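Local coordinates for protein colicin-B (PDB 1RH1) that forms channels that depolarize the cytoplasmic membrane of Escherichia coli and closely related bacteria, dissipating the energy of the cell, at residues R71-K76 with E135-R140; N394-F399 with N426-S431. All coordinates share one frame; numbering follows the deposited sequence.

Contact 1 (R71-K76 with E135-R140)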
ATOM      1  N   ARG A  71      30.036  -1.150 -10.229  1.00  4.03           N
ATOM      2  CA  ARG A  71      30.337   0.067  -9.521  1.00  4.38           C
ATOM      3  C   ARG A  71      30.864   1.085 -10.525  1.00  5.28           C
ATOM      4  O   ARG A  71      31.983   1.015 -11.046  1.00  5.12           O
ATOM      5  CB  ARG A  71      31.322  -0.357  -8.469  1.00  7.06           C
ATOM      6  CG  ARG A  71      31.758   0.696  -7.508  1.00 14.34           C
ATOM      7  CD  ARG A  71      32.424   0.001  -6.344  1.00 16.92           C
ATOM      8  NE  ARG A  71      32.850   1.033  -5.416  1.00 25.87           N
ATOM      9  CZ  ARG A  71      32.158   1.348  -4.315  1.00 27.69           C
ATOM     10  NH1 ARG A  71      31.021   0.716  -3.999  1.00 30.51           N
ATOM     11  NH2 ARG A  71      32.608   2.318  -3.512  1.00 28.79           N
ATOM     12  N   ILE A  72      29.946   2.000 -10.851  1.00  4.02           N
ATOM     13  CA  ILE A  72      30.159   3.044 -11.850  1.00  3.68           C
ATOM     14  C   ILE A  72      30.282   4.399 -11.151  1.00  3.74           C
ATOM     15  O   ILE A  72      29.490   4.770 -10.286  1.00  2.00           O
ATOM     16  CB  ILE A  72      28.961   2.886 -12.866  1.00  2.00           C
ATOM     17  CG1 ILE A  72      29.358   1.730 -13.741  1.00  2.00           C
ATOM     18  CG2 ILE A  72      28.723   4.015 -13.840  1.00  2.00           C
ATOM     19  CD1 ILE A  72      28.150   1.131 -14.427  1.00  6.60           C
ATOM     20  N   ILE A  73      31.378   5.087 -11.520  1.00  4.80           N
ATOM     21  CA  ILE A  73      31.836   6.329 -10.900  1.00  5.28           C
ATOM     22  C   ILE A  73      31.567   7.549 -11.762  1.00  2.00           C
ATOM     23  O   ILE A  73      31.948   7.530 -12.922  1.00  7.72           O
ATOM     24  CB  ILE A  73      33.360   6.184 -10.614  1.00  2.00           C
ATOM     25  CG1 ILE A  73      33.672   4.982  -9.764  1.00  2.00           C
ATOM     26  CG2 ILE A  73      33.824   7.387  -9.835  1.00  4.14           C
ATOM     27  CD1 ILE A  73      35.184   4.753  -9.658  1.00  2.00           C
ATOM     28  N   LEU A  74      30.946   8.626 -11.275  1.00  2.68           N
ATOM     29  CA  LEU A  74      30.702   9.826 -12.087  1.00  4.58           C
ATOM     30  C   LEU A  74      31.979  10.637 -12.176  1.00  8.04           C
ATOM     31  O   LEU A  74      32.662  10.793 -11.160  1.00  9.49           O
ATOM     32  CB  LEU A  74      29.602  10.672 -11.460  1.00  2.44           C
ATOM     33  CG  LEU A  74      29.079  11.884 -12.193  1.00  5.11           C
ATOM     34  CD1 LEU A  74      28.531  11.501 -13.545  1.00  5.58           C
ATOM     35  CD2 LEU A  74      27.949  12.490 -11.395  1.00  6.82           C
ATOM     36  N   ASP A  75      32.321  11.162 -13.366  1.00  9.72           N
ATOM     37  CA  ASP A  75      33.592  11.876 -13.612  1.00  6.97           C
ATOM     38  C   ASP A  75      34.789  11.047 -13.113  1.00  5.64           C
ATOM     39  O   ASP A  75      35.703  11.543 -12.440  1.00  2.00           O
ATOM     40  CB  ASP A  75      33.622  13.261 -12.908  1.00  4.59           C
ATOM     41  CG  ASP A  75      32.536  14.266 -13.283  1.00  5.55           C
ATOM     42  OD1 ASP A  75      32.081  14.996 -12.398  1.00  6.60           O
ATOM     43  OD2 ASP A  75      32.152  14.340 -14.448  1.00  2.69           O
ATOM     44  N   LYS A  76      34.789   9.753 -13.479  1.00  2.00           N
ATOM     45  CA  LYS A  76      35.819   8.825 -13.037  1.00  2.00           C
ATOM     46  C   LYS A  76      37.215   9.380 -13.107  1.00  2.00           C
ATOM     47  O   LYS A  76      37.970   9.231 -12.157  1.00  2.00           O
ATOM     48  CB  LYS A  76      35.839   7.525 -13.853  1.00  3.71           C
ATOM     49  CG  LYS A  76      36.625   6.458 -13.068  1.00  2.25           C
ATOM     50  CD  LYS A  76      36.791   5.092 -13.734  1.00  5.27           C
ATOM     51  CE  LYS A  76      37.580   4.144 -12.809  1.00  4.38           C
ATOM     52  NZ  LYS A  76      37.977   2.899 -13.460  1.00  4.55           N
ATOM     53  N   GLU A 135      34.054   9.781   0.548  1.00 31.38           N
ATOM     54  CA  GLU A 135      34.275   9.814  -0.888  1.00 36.49           C
ATOM     55  C   GLU A 135      33.838  11.092  -1.537  1.00 35.93           C
ATOM     56  O   GLU A 135      32.852  11.676  -1.086  1.00 33.63           O
ATOM     57  CB  GLU A 135      33.557   8.649  -1.535  1.00 35.31           C
ATOM     58  CG  GLU A 135      34.413   7.439  -1.262  1.00 41.16           C
ATOM     59  CD  GLU A 135      33.820   6.123  -1.703  1.00 44.96           C
ATOM     60  OE1 GLU A 135      34.394   5.537  -2.625  1.00 48.26           O
ATOM     61  OE2 GLU A 135      32.822   5.687  -1.112  1.00 46.17           O
ATOM     62  N   GLN A 136      34.620  11.519  -2.550  1.00 33.64           N
ATOM     63  CA  GLN A 136      34.306  12.732  -3.311  1.00 35.37           C
ATOM     64  C   GLN A 136      33.453  12.422  -4.529  1.00 31.40           C
ATOM     65  O   GLN A 136      32.640  13.233  -4.995  1.00 28.35           O
ATOM     66  CB  GLN A 136      35.605  13.455  -3.773  1.00 38.00           C
ATOM     67  CG  GLN A 136      35.559  14.581  -4.866  1.00 42.90           C
ATOM     68  CD  GLN A 136      34.802  15.906  -4.625  1.00 47.14           C
ATOM     69  OE1 GLN A 136      33.927  16.061  -3.757  1.00 45.72           O
ATOM     70  NE2 GLN A 136      35.143  16.906  -5.451  1.00 41.47           N
ATOM     71  N   LYS A 137      33.684  11.207  -5.020  1.00 23.97           N
ATOM     72  CA  LYS A 137      32.974  10.734  -6.177  1.00 18.96           C
ATOM     73  C   LYS A 137      31.585  10.190  -5.887  1.00 17.54           C
ATOM     74  O   LYS A 137      31.276   9.674  -4.803  1.00 18.68           O
ATOM     75  CB  LYS A 137      33.843   9.679  -6.856  1.00 16.99           C
ATOM     76  CG  LYS A 137      35.069  10.312  -7.508  1.00  9.90           C
ATOM     77  CD  LYS A 137      34.663  11.298  -8.602  1.00  3.73           C
ATOM     78  CE  LYS A 137      35.828  12.180  -9.044  1.00  4.61           C
ATOM     79  NZ  LYS A 137      36.978  11.401  -9.483  1.00  2.24           N
ATOM     80  N   ILE A 138      30.732  10.426  -6.886  1.00 13.87           N
ATOM     81  CA  ILE A 138      29.398   9.872  -6.865  1.00  9.70           C
ATOM     82  C   ILE A 138      29.464   8.567  -7.630  1.00  7.27           C
ATOM     83  O   ILE A 138      29.570   8.511  -8.848  1.00  4.83           O
ATOM     84  CB  ILE A 138      28.416  10.853  -7.512  1.00 10.27           C
ATOM     85  CG1 ILE A 138      28.272  12.039  -6.582  1.00 10.38           C
ATOM     86  CG2 ILE A 138      27.055  10.212  -7.751  1.00 10.85           C
ATOM     87  CD1 ILE A 138      27.426  13.147  -7.219  1.00 12.39           C
ATOM     88  N   ILE A 139      29.477   7.512  -6.823  1.00  7.98           N
ATOM     89  CA  ILE A 139      29.476   6.140  -7.281  1.00  4.27           C
ATOM     90  C   ILE A 139      28.003   5.776  -7.434  1.00  5.07           C
ATOM     91  O   ILE A 139      27.122   6.400  -6.825  1.00  6.58           O
ATOM     92  CB  ILE A 139      30.172   5.244  -6.218  1.00  7.50           C
ATOM     93  CG1 ILE A 139      31.630   5.629  -6.079  1.00  7.36           C
ATOM     94  CG2 ILE A 139      30.130   3.781  -6.620  1.00  8.98           C
ATOM     95  CD1 ILE A 139      31.865   6.545  -4.869  1.00  8.44           C
ATOM     96  N   ARG A 140      27.740   4.777  -8.290  1.00  4.66           N
ATOM     97  CA  ARG A 140      26.414   4.203  -8.495  1.00  3.05           C
ATOM     98  C   ARG A 140      26.478   2.740  -8.968  1.00  2.00           C
ATOM     99  O   ARG A 140      27.190   2.394  -9.899  1.00  3.10           O
ATOM    100  CB  ARG A 140      25.699   5.098  -9.471  1.00  2.00           C
ATOM    101  CG  ARG A 140      24.298   5.095  -8.979  1.00  2.00           C
ATOM    102  CD  ARG A 140      23.666   6.410  -8.584  1.00  2.00           C
ATOM    103  NE  ARG A 140      24.337   7.064  -7.491  1.00  2.00           N
ATOM    104  CZ  ARG A 140      23.768   8.103  -6.881  1.00  2.00           C
ATOM    105  NH1 ARG A 140      22.570   8.557  -7.255  1.00  2.00           N
ATOM    106  NH2 ARG A 140      24.424   8.737  -5.918  1.00  2.00           N
TER
HETATM  107  O   HOH W   1      30.779   4.125  -2.336  1.00  2.00           O
HETATM  108  O   HOH W   2      31.744  12.481  -8.721  1.00  3.64           O

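Contact 2 (N394-F399 with N426-S431)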
ATOM      1  N   ASN A 394     -37.480  -6.608  31.119  1.00  3.81           N
ATOM      2  CA  ASN A 394     -37.024  -7.891  31.634  1.00  2.24           C
ATOM      3  C   ASN A 394     -36.172  -8.731  30.681  1.00  4.68           C
ATOM      4  O   ASN A 394     -35.325  -9.526  31.099  1.00  2.00           O
ATOM      5  CB  ASN A 394     -38.221  -8.688  32.050  1.00  2.00           C
ATOM      6  CG  ASN A 394     -38.845  -8.241  33.358  1.00  3.18           C
ATOM      7  OD1 ASN A 394     -40.064  -8.284  33.509  1.00  2.00           O
ATOM      8  ND2 ASN A 394     -38.061  -7.820  34.350  1.00  6.57           N
ATOM      9  N   ALA A 395     -36.382  -8.546  29.377  1.00  2.00           N
ATOM     10  CA  ALA A 395     -35.569  -9.184  28.358  1.00  3.56           C
ATOM     11  C   ALA A 395     -34.180  -8.570  28.322  1.00  3.24           C
ATOM     12  O   ALA A 395     -33.194  -9.278  28.118  1.00  5.89           O
ATOM     13  CB  ALA A 395     -36.208  -9.007  27.002  1.00  6.61           C
ATOM     14  N   TRP A 396     -34.071  -7.257  28.521  1.00  2.00           N
ATOM     15  CA  TRP A 396     -32.761  -6.666  28.634  1.00  2.00           C
ATOM     16  C   TRP A 396     -32.072  -7.047  29.944  1.00  2.87           C
ATOM     17  O   TRP A 396     -30.877  -7.312  29.942  1.00  3.91           O
ATOM     18  CB  TRP A 396     -32.925  -5.182  28.492  1.00  2.00           C
ATOM     19  CG  TRP A 396     -32.938  -4.737  27.038  1.00  2.00           C
ATOM     20  CD1 TRP A 396     -34.042  -4.169  26.475  1.00  2.00           C
ATOM     21  CD2 TRP A 396     -31.879  -4.825  26.176  1.00  2.00           C
ATOM     22  NE1 TRP A 396     -33.691  -3.885  25.254  1.00  2.00           N
ATOM     23  CE2 TRP A 396     -32.420  -4.254  25.038  1.00  2.00           C
ATOM     24  CE3 TRP A 396     -30.560  -5.291  26.176  1.00  2.00           C
ATOM     25  CZ2 TRP A 396     -31.649  -4.137  23.886  1.00  2.00           C
ATOM     26  CZ3 TRP A 396     -29.788  -5.174  25.021  1.00  2.00           C
ATOM     27  CH2 TRP A 396     -30.330  -4.594  23.879  1.00  2.00           C
ATOM     28  N   LYS A 397     -32.774  -7.173  31.080  1.00  2.00           N
ATOM     29  CA  LYS A 397     -32.201  -7.578  32.360  1.00  2.00           C
ATOM     30  C   LYS A 397     -31.537  -8.931  32.334  1.00  2.00           C
ATOM     31  O   LYS A 397     -30.685  -9.222  33.154  1.00  2.00           O
ATOM     32  CB  LYS A 397     -33.246  -7.648  33.420  1.00  2.00           C
ATOM     33  CG  LYS A 397     -33.876  -6.325  33.705  1.00  2.00           C
ATOM     34  CD  LYS A 397     -34.727  -6.560  34.920  1.00  3.10           C
ATOM     35  CE  LYS A 397     -34.683  -5.329  35.797  1.00  4.06           C
ATOM     36  NZ  LYS A 397     -33.349  -5.147  36.332  1.00  3.86           N
ATOM     37  N   ALA A 398     -31.938  -9.798  31.409  1.00  4.06           N
ATOM     38  CA  ALA A 398     -31.363 -11.120  31.281  1.00  2.00           C
ATOM     39  C   ALA A 398     -30.327 -11.223  30.168  1.00  5.29           C
ATOM     40  O   ALA A 398     -29.603 -12.220  30.048  1.00  6.49           O
ATOM     41  CB  ALA A 398     -32.472 -12.094  31.026  1.00  2.00           C
ATOM     42  N   PHE A 399     -30.210 -10.176  29.345  1.00  4.17           N
ATOM     43  CA  PHE A 399     -29.198 -10.107  28.308  1.00  2.00           C
ATOM     44  C   PHE A 399     -27.815 -10.337  28.895  1.00  2.00           C
ATOM     45  O   PHE A 399     -27.499  -9.894  29.988  1.00  2.00           O
ATOM     46  CB  PHE A 399     -29.326  -8.740  27.664  1.00  2.00           C
ATOM     47  CG  PHE A 399     -28.317  -8.408  26.589  1.00  2.00           C
ATOM     48  CD1 PHE A 399     -28.554  -8.806  25.282  1.00  2.00           C
ATOM     49  CD2 PHE A 399     -27.165  -7.697  26.915  1.00  2.27           C
ATOM     50  CE1 PHE A 399     -27.637  -8.490  24.295  1.00  2.04           C
ATOM     51  CE2 PHE A 399     -26.245  -7.380  25.924  1.00  4.10           C
ATOM     52  CZ  PHE A 399     -26.483  -7.778  24.614  1.00  6.86           C
ATOM     53  N   ASN A 426     -23.682  -1.047  29.159  1.00  5.42           N
ATOM     54  CA  ASN A 426     -24.278   0.262  29.258  1.00  5.26           C
ATOM     55  C   ASN A 426     -25.425   0.384  28.296  1.00  5.93           C
ATOM     56  O   ASN A 426     -26.459   0.869  28.725  1.00  6.91           O
ATOM     57  CB  ASN A 426     -23.268   1.333  28.977  1.00  4.95           C
ATOM     58  CG  ASN A 426     -22.250   1.423  30.091  1.00  2.00           C
ATOM     59  OD1 ASN A 426     -21.063   1.471  29.808  1.00  2.00           O
ATOM     60  ND2 ASN A 426     -22.664   1.437  31.358  1.00  2.00           N
ATOM     61  N   ILE A 427     -25.323  -0.121  27.059  1.00  4.16           N
ATOM     62  CA  ILE A 427     -26.437  -0.072  26.115  1.00  3.96           C
ATOM     63  C   ILE A 427     -27.660  -0.741  26.713  1.00  2.00           C
ATOM     64  O   ILE A 427     -28.769  -0.242  26.593  1.00  2.00           O
ATOM     65  CB  ILE A 427     -26.057  -0.774  24.798  1.00  4.57           C
ATOM     66  CG1 ILE A 427     -24.813  -0.153  24.155  1.00  3.89           C
ATOM     67  CG2 ILE A 427     -27.224  -0.621  23.841  1.00  2.00           C
ATOM     68  CD1 ILE A 427     -24.974   1.335  23.804  1.00  2.00           C
ATOM     69  N   ARG A 428     -27.406  -1.824  27.446  1.00  2.00           N
ATOM     70  CA  ARG A 428     -28.445  -2.580  28.116  1.00  3.11           C
ATOM     71  C   ARG A 428     -29.139  -1.747  29.177  1.00  3.51           C
ATOM     72  O   ARG A 428     -30.320  -1.459  29.013  1.00  2.00           O
ATOM     73  CB  ARG A 428     -27.833  -3.832  28.723  1.00  2.00           C
ATOM     74  CG  ARG A 428     -28.822  -4.721  29.432  1.00  2.00           C
ATOM     75  CD  ARG A 428     -28.708  -4.663  30.956  1.00  2.00           C
ATOM     76  NE  ARG A 428     -27.444  -5.223  31.394  1.00  2.00           N
ATOM     77  CZ  ARG A 428     -27.194  -6.534  31.388  1.00  2.00           C
ATOM     78  NH1 ARG A 428     -28.136  -7.390  30.987  1.00  2.00           N
ATOM     79  NH2 ARG A 428     -25.967  -6.978  31.699  1.00  2.00           N
ATOM     80  N   GLU A 429     -28.433  -1.306  30.227  1.00  6.57           N
ATOM     81  CA  GLU A 429     -29.029  -0.489  31.282  1.00  5.16           C
ATOM     82  C   GLU A 429     -29.705   0.771  30.757  1.00  8.45           C
ATOM     83  O   GLU A 429     -30.734   1.211  31.279  1.00  9.25           O
ATOM     84  CB  GLU A 429     -27.985  -0.061  32.262  1.00  3.68           C
ATOM     85  CG  GLU A 429     -27.319  -1.164  33.032  1.00 10.64           C
ATOM     86  CD  GLU A 429     -26.047  -0.730  33.760  1.00 17.62           C
ATOM     87  OE1 GLU A 429     -25.643   0.439  33.680  1.00 23.87           O
ATOM     88  OE2 GLU A 429     -25.432  -1.580  34.407  1.00 22.67           O
ATOM     89  N   LYS A 430     -29.114   1.324  29.689  1.00  3.75           N
ATOM     90  CA  LYS A 430     -29.619   2.521  29.066  1.00  3.60           C
ATOM     91  C   LYS A 430     -30.727   2.254  28.050  1.00  5.06           C
ATOM     92  O   LYS A 430     -31.456   3.176  27.685  1.00  6.08           O
ATOM     93  CB  LYS A 430     -28.434   3.252  28.447  1.00  2.00           C
ATOM     94  CG  LYS A 430     -27.637   3.816  29.609  1.00  3.36           C
ATOM     95  CD  LYS A 430     -26.287   4.384  29.264  1.00  4.82           C
ATOM     96  CE  LYS A 430     -25.726   4.900  30.580  1.00  6.01           C
ATOM     97  NZ  LYS A 430     -24.541   5.708  30.350  1.00  9.10           N
ATOM     98  N   SER A 431     -30.907   1.033  27.540  1.00  5.23           N
ATOM     99  CA  SER A 431     -32.082   0.752  26.737  1.00  3.55           C
ATOM    100  C   SER A 431     -33.210   0.522  27.726  1.00  2.00           C
ATOM    101  O   SER A 431     -34.340   0.915  27.459  1.00  2.00           O
ATOM    102  CB  SER A 431     -31.896  -0.495  25.888  1.00  3.85           C
ATOM    103  OG  SER A 431     -30.997  -0.282  24.804  1.00  2.00           O
TER

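Contact 1 (R71-K76 with E135-R140)
An antiparallel strand pair in the mixed beta sheet of the N-terminal half of colicin B brings Ile72 and Ile73 of strand 70-73 against Arg140 and Ile139 of strand 139-146. Ile72 and Arg140 are the hydrogen-bonded pair: Ile72 N donates to Arg140 O at 2.9 Å, and Arg140 N returns a bond to Ile72 O at 2.7 Å. Ile73 faces Ile139 as the non-hydrogen-bonded pair, and Ile139 CA adds a CH contact to Ile72 O. Past this pair Leu74 N still reaches Ile138 O at 2.8 Å, after which the chains spread and a water bridges Leu74 O and Ile138 N.

On the face carrying Ile73 and Ile139, Arg71 also lies against the second strand. Its CG stands anti to the backbone N (chi1 -176°) and touches Ile139 CG2 at 3.6 Å; the same methyl sits over the centre of the guanidinium, covering one face. The tip of Arg71 meets that of Glu135 with guanidinium and carboxylate nearly coplanar, but the salt bridge is long, Arg71 NH2 to Glu135 OE1 3.8 Å. A water closes the gap, accepting from Arg71 NH2 and donating to Glu135 OE2. Ile73 CG2 packs on CB and CG of Lys137, the two side chains crossing at about a right angle.

The Lys137 chain, turned about CB-CG (chi2 -62°) and again about CD-CE, runs alongside the backbone of Leu74 and Asp75, and its ammonium makes a salt bridge with Glu79. Asp75 OD2 is held separately by Gly85 N. Between the segments, Lys137 NZ gives only a weak bond to Asp75 O at 3.2 Å, while Lys137 CD lies 3.3 Å from Leu74 O.

Contact 2 (N394-F399 with N426-S431)
Arg428 of helix 420-435 reaches across to the C-terminal end of helix 386-398 and donates through a single nitrogen to two main-chain carbonyls, those of Trp396 and Phe399. The segments 394-398 and 426-431 run nearly antiparallel (161°), their axes approaching to 9.2 Å, within the helical pore-forming domain. Arg428 NH1 binds Trp396 O at 2.9 Å, the donor in the carbonyl plane and the oxygen in the guanidinium plane. Its second bond, to Phe399 O at 2.8 Å, is more tilted at both ends. Trp396 O also accepts from Phe399 N, so two donors share it.

CG of Arg428 is anti to the backbone N (chi1 -179°) and rests 3.7 Å from Trp396 CE3; further bends in the chain lead to the guanidinium, which stands almost perpendicular to the indole. Ser431 CB sits over one face of that indole, 4.0 Å from the centroid of the five-membered ring, a CH-pi contact. The Ser431 hydroxyl donates to Ile427 O in its own helix. Trp396 CZ3 in turn lies over the centre of the Phe399 ring, and Phe475 meets the indole edge-to-face.

Trp396 O belongs to the last turn of helix 386-398 and Phe399 O lies just beyond it, so a positively charged donor there would probably interact favourably with the negative end of the helix dipole.

The two contacts lie on opposite sides of the centre of the chain, their centres about 74 Å apart and their nearest atoms about 57 Å apart, without touching. They come in series: contact 1 is complete before contact 2 begins. Contact 1 joins two strands of the mixed sheet in the N-terminal part, whereas contact 2 joins helices 386-398 and 420-435 in the pore-forming domain; no sheet or helix is common to both. The long helix 291-340 falls between them in sequence and links the two parts of this dumbbell-like molecule. Each contact is thus local to one end of the protein, the second lying in the domain that forms the channel.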